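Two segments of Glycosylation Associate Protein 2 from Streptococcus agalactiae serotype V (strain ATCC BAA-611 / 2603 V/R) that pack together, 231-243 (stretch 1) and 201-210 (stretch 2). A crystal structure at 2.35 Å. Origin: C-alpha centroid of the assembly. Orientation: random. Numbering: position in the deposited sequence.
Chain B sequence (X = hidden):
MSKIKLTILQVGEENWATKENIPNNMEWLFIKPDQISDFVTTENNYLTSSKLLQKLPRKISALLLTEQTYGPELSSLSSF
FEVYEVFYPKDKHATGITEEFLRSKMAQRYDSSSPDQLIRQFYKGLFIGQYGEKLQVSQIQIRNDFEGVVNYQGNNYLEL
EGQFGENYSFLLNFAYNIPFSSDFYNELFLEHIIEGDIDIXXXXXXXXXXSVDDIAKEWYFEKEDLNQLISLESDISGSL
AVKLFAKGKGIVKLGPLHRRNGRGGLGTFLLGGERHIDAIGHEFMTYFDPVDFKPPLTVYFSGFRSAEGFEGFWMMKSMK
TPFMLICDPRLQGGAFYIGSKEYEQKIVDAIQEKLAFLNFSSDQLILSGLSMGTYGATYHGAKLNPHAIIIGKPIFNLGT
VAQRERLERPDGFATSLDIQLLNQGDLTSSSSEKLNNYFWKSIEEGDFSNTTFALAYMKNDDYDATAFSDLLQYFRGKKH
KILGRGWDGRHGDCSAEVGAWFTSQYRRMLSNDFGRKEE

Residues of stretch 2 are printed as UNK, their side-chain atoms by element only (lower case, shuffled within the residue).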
# COMPACT_ATOMS: atom_id res chain seq x y z
N SER B 231 0.50 14.73 7.96
CA SER B 231 -0.86 14.27 8.23
C SER B 231 -1.66 15.45 8.75
O SER B 231 -1.45 15.90 9.89
CB SER B 231 -0.86 13.11 9.23
OG SER B 231 -2.19 12.68 9.50
N LEU B 232 -2.58 15.93 7.93
CA LEU B 232 -3.35 17.15 8.19
C LEU B 232 -4.80 16.81 8.44
O LEU B 232 -5.40 16.00 7.75
CB LEU B 232 -3.29 18.10 7.00
CG LEU B 232 -1.88 18.54 6.61
CD1 LEU B 232 -1.95 19.61 5.52
CD2 LEU B 232 -1.20 19.05 7.86
N GLU B 233 -5.39 17.52 9.39
CA GLU B 233 -6.74 17.21 9.77
C GLU B 233 -7.39 18.49 10.24
O GLU B 233 -6.81 19.22 11.05
CB GLU B 233 -6.71 16.14 10.87
CG GLU B 233 -7.98 15.85 11.50
CD GLU B 233 -8.24 16.66 12.74
OE1 GLU B 233 -7.48 16.54 13.73
OE2 GLU B 233 -9.25 17.39 12.72
N SER B 234 -8.58 18.78 9.71
CA SER B 234 -9.34 19.93 10.18
C SER B 234 -10.81 19.66 9.91
O SER B 234 -11.15 18.90 9.01
CB SER B 234 -8.91 21.23 9.49
OG SER B 234 -9.87 22.25 9.69
N ASP B 235 -11.67 20.32 10.67
CA ASP B 235 -13.09 20.12 10.40
C ASP B 235 -13.62 21.03 9.30
O ASP B 235 -14.81 20.94 8.96
CB ASP B 235 -13.90 20.27 11.67
CG ASP B 235 -13.58 19.16 12.70
OD1 ASP B 235 -13.72 19.42 13.92
OD2 ASP B 235 -13.20 18.04 12.28
N ILE B 236 -12.77 21.84 8.69
CA ILE B 236 -13.14 22.64 7.54
C ILE B 236 -12.85 21.86 6.27
O ILE B 236 -11.76 21.29 6.12
CB ILE B 236 -12.38 23.97 7.54
CG1 ILE B 236 -12.84 24.84 8.71
CG2 ILE B 236 -12.57 24.68 6.23
CD1 ILE B 236 -11.71 25.66 9.35
N SER B 237 -13.81 21.83 5.36
CA SER B 237 -13.64 21.19 4.07
C SER B 237 -13.24 22.22 3.01
O SER B 237 -13.73 23.36 3.01
CB SER B 237 -14.96 20.50 3.70
OG SER B 237 -14.77 19.58 2.65
N GLY B 238 -12.35 21.82 2.10
CA GLY B 238 -11.94 22.69 1.01
C GLY B 238 -10.91 22.08 0.08
O GLY B 238 -11.00 20.90 -0.27
N SER B 239 -9.92 22.87 -0.34
CA SER B 239 -8.82 22.32 -1.12
C SER B 239 -7.54 23.05 -0.76
O SER B 239 -7.57 24.14 -0.17
CB SER B 239 -9.07 22.38 -2.63
OG SER B 239 -9.31 23.70 -3.07
N LEU B 240 -6.42 22.43 -1.09
CA LEU B 240 -5.11 22.91 -0.71
C LEU B 240 -4.41 23.58 -1.88
O LEU B 240 -4.44 23.08 -3.00
CB LEU B 240 -4.23 21.77 -0.21
CG LEU B 240 -4.69 20.99 1.00
CD1 LEU B 240 -3.62 19.95 1.36
CD2 LEU B 240 -4.97 21.95 2.16
N ALA B 241 -3.76 24.71 -1.61
CA ALA B 241 -2.74 25.27 -2.49
C ALA B 241 -1.37 25.05 -1.86
O ALA B 241 -1.19 25.24 -0.65
CB ALA B 241 -2.98 26.77 -2.72
N VAL B 242 -0.40 24.65 -2.68
CA VAL B 242 0.91 24.24 -2.18
C VAL B 242 1.97 25.11 -2.82
O VAL B 242 1.99 25.24 -4.05
CB VAL B 242 1.19 22.75 -2.47
CG1 VAL B 242 2.59 22.37 -1.99
CG2 VAL B 242 0.15 21.90 -1.80
N LYS B 243 2.81 25.74 -1.98
CA LYS B 243 3.94 26.56 -2.39
C LYS B 243 5.22 26.04 -1.73
O LYS B 243 5.19 25.56 -0.60
CB LYS B 243 3.75 28.04 -1.99
CG LYS B 243 2.51 28.70 -2.58
CD LYS B 243 1.88 29.72 -1.63
CE LYS B 243 0.80 29.09 -0.74
NZ LYS B 243 -0.10 30.15 -0.17
N UNK B 201 11.08 24.90 2.45
CA UNK B 201 9.87 25.01 3.25
C UNK B 201 8.64 24.89 2.35
O UNK B 201 8.53 25.58 1.33
n UNK B 201 9.51 30.29 6.33
c UNK B 201 8.33 27.88 5.38
c UNK B 201 9.79 29.14 6.92
n UNK B 201 10.63 29.11 7.95
c UNK B 201 9.82 26.33 4.02
c UNK B 201 8.47 26.52 4.71
n UNK B 201 9.25 28.00 6.50
N UNK B 202 7.71 24.04 2.75
CA UNK B 202 6.44 23.87 2.07
C UNK B 202 5.37 24.65 2.82
O UNK B 202 5.20 24.45 4.03
c UNK B 202 6.08 22.39 2.02
c UNK B 202 5.15 20.34 1.04
c UNK B 202 6.08 22.12 -0.46
c UNK B 202 5.33 21.83 0.83
N UNK B 203 4.66 25.53 2.12
CA UNK B 203 3.52 26.25 2.69
C UNK B 203 2.24 25.69 2.07
O UNK B 203 2.14 25.57 0.84
c UNK B 203 2.39 28.46 2.96
c UNK B 203 4.87 28.29 3.19
c UNK B 203 3.64 27.77 2.47
N UNK B 204 1.30 25.33 2.92
CA UNK B 204 0.09 24.63 2.52
C UNK B 204 -1.07 25.44 3.04
O UNK B 204 -1.19 25.64 4.26
c UNK B 204 1.62 21.23 3.36
c UNK B 204 1.31 22.44 2.58
c UNK B 204 -1.21 22.43 2.67
c UNK B 204 0.07 23.19 3.08
N UNK B 205 -1.92 25.93 2.13
CA UNK B 205 -3.03 26.83 2.44
C UNK B 205 -4.37 26.14 2.15
O UNK B 205 -4.61 25.68 1.02
c UNK B 205 -2.93 28.13 1.63
o UNK B 205 -1.67 28.78 1.78
N UNK B 206 -5.26 26.13 3.14
CA UNK B 206 -6.57 25.50 3.00
C UNK B 206 -7.60 26.55 2.55
O UNK B 206 -8.00 27.42 3.33
c UNK B 206 -6.99 24.86 4.32
c UNK B 206 -8.57 23.20 3.25
c UNK B 206 -8.39 24.23 4.37
c UNK B 206 -8.60 23.60 5.76
N UNK B 207 -8.03 26.45 1.29
CA UNK B 207 -9.07 27.32 0.74
C UNK B 207 -10.43 26.70 1.04
O UNK B 207 -10.70 25.56 0.64
c UNK B 207 -8.87 27.51 -0.78
c UNK B 207 -6.79 27.53 -2.30
c UNK B 207 -7.49 28.13 -1.08
c UNK B 207 -10.00 28.36 -1.40
N UNK B 208 -11.29 27.44 1.74
CA UNK B 208 -12.58 26.89 2.18
C UNK B 208 -13.43 26.50 0.99
O UNK B 208 -13.51 27.23 -0.01
c UNK B 208 -13.35 27.89 3.06
c UNK B 208 -14.77 27.36 3.37
c UNK B 208 -12.60 28.17 4.32
N UNK B 209 -14.10 25.37 1.11
CA UNK B 209 -14.93 24.87 0.03
C UNK B 209 -15.91 25.93 -0.47
O UNK B 209 -16.58 26.60 0.32
o UNK B 209 -15.36 21.43 -0.09
c UNK B 209 -15.70 23.65 0.52
c UNK B 209 -15.70 22.57 -0.49
o UNK B 209 -16.01 22.86 -1.68
N UNK B 210 -16.00 26.05 -1.79
CA UNK B 210 -16.93 26.99 -2.39
C UNK B 210 -16.56 28.45 -2.26
O UNK B 210 -17.38 29.30 -2.63
O HOH W 1 -11.59 25.04 -2.28

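Position 201 carries four carbons and three nitrogens, a chain of three carbons and a nitrogen ending in a carbon with two more nitrogens. This guanidinium group marks Arg201; its end leads away from stretch 1, and its NE and NH2 are hydrogen-bonded elsewhere in the structure.

Position 202 has four carbons, forked at the second, and is therefore Leu202. Its CD1 lies 3.8 Å from Val242 CG1, an apolar contact suited to a buried site.

At position 203 one carbon carries two others, the pattern of Val203. The backbone pairs twice with Lys243: Val203 N to Lys243 O is 2.8 Å, and Lys243 N to Val203 O is 2.9 Å. Beta-branching is readily accommodated in such an extended chain.

Position 204 shows four carbons forked at the first, with one arm two carbons long: Ile204. Its CG2 reaches Leu240 CD1 at 3.7 Å and Leu232 CD1 at 4.1 Å, so this one methyl packs against both leucines, which suits a buried apolar site.

Position 205 has one carbon and one oxygen, hence Ser205. The short side chain places its OG 2.9 Å from Lys243 NZ, which donates a hydrogen bond to it. Along the backbone, Ser205 N meets Ala241 O at 3.0 Å and Ala241 N meets Ser205 O at 2.9 Å.

Four carbons forked at the second identify position 206 as Leu206. Its CD1 is 4.0 Å from Leu240 CD2 and its CD2 4.1 Å from Ile236 CG2; the fork thus touches both the strand and the preceding loop.

Position 207, with four carbons forked at the first and one longer arm, is Ile207. That arm brings CD1 within 3.9 Å of Ala241 CB, where the small alanine leaves room. Its backbone O accepts from Ser239 N at 3.0 Å, and a water links that O to Ser239 OG.

Position 208 again has one carbon bearing two, giving Val208. Although its CB points away, Val208 CG2 lies 4.0 Å from Ile236 CG2.

Two carbons, the second carrying two oxygens, make position 209 Asp209, an acid suited to an exposed site. Its N donates to Ser237 O at 2.8 Å.

Position 210 has no side-chain atoms: Gly210, whose positive phi favours glycine.

The contact is an antiparallel strand pair held by backbone hydrogen bonds. Leu240 packs on Ile204 and Leu206, and Val242, on the same face, meets Leu202, while Ser239, Ala241 and Lys243 accompany Val203, Ser205 and Ile207 on the other. Gly238 permits close approach: a CB there would clash with Ile207 O.

Stretch 2, residues 201-210: RLVISLIVDG
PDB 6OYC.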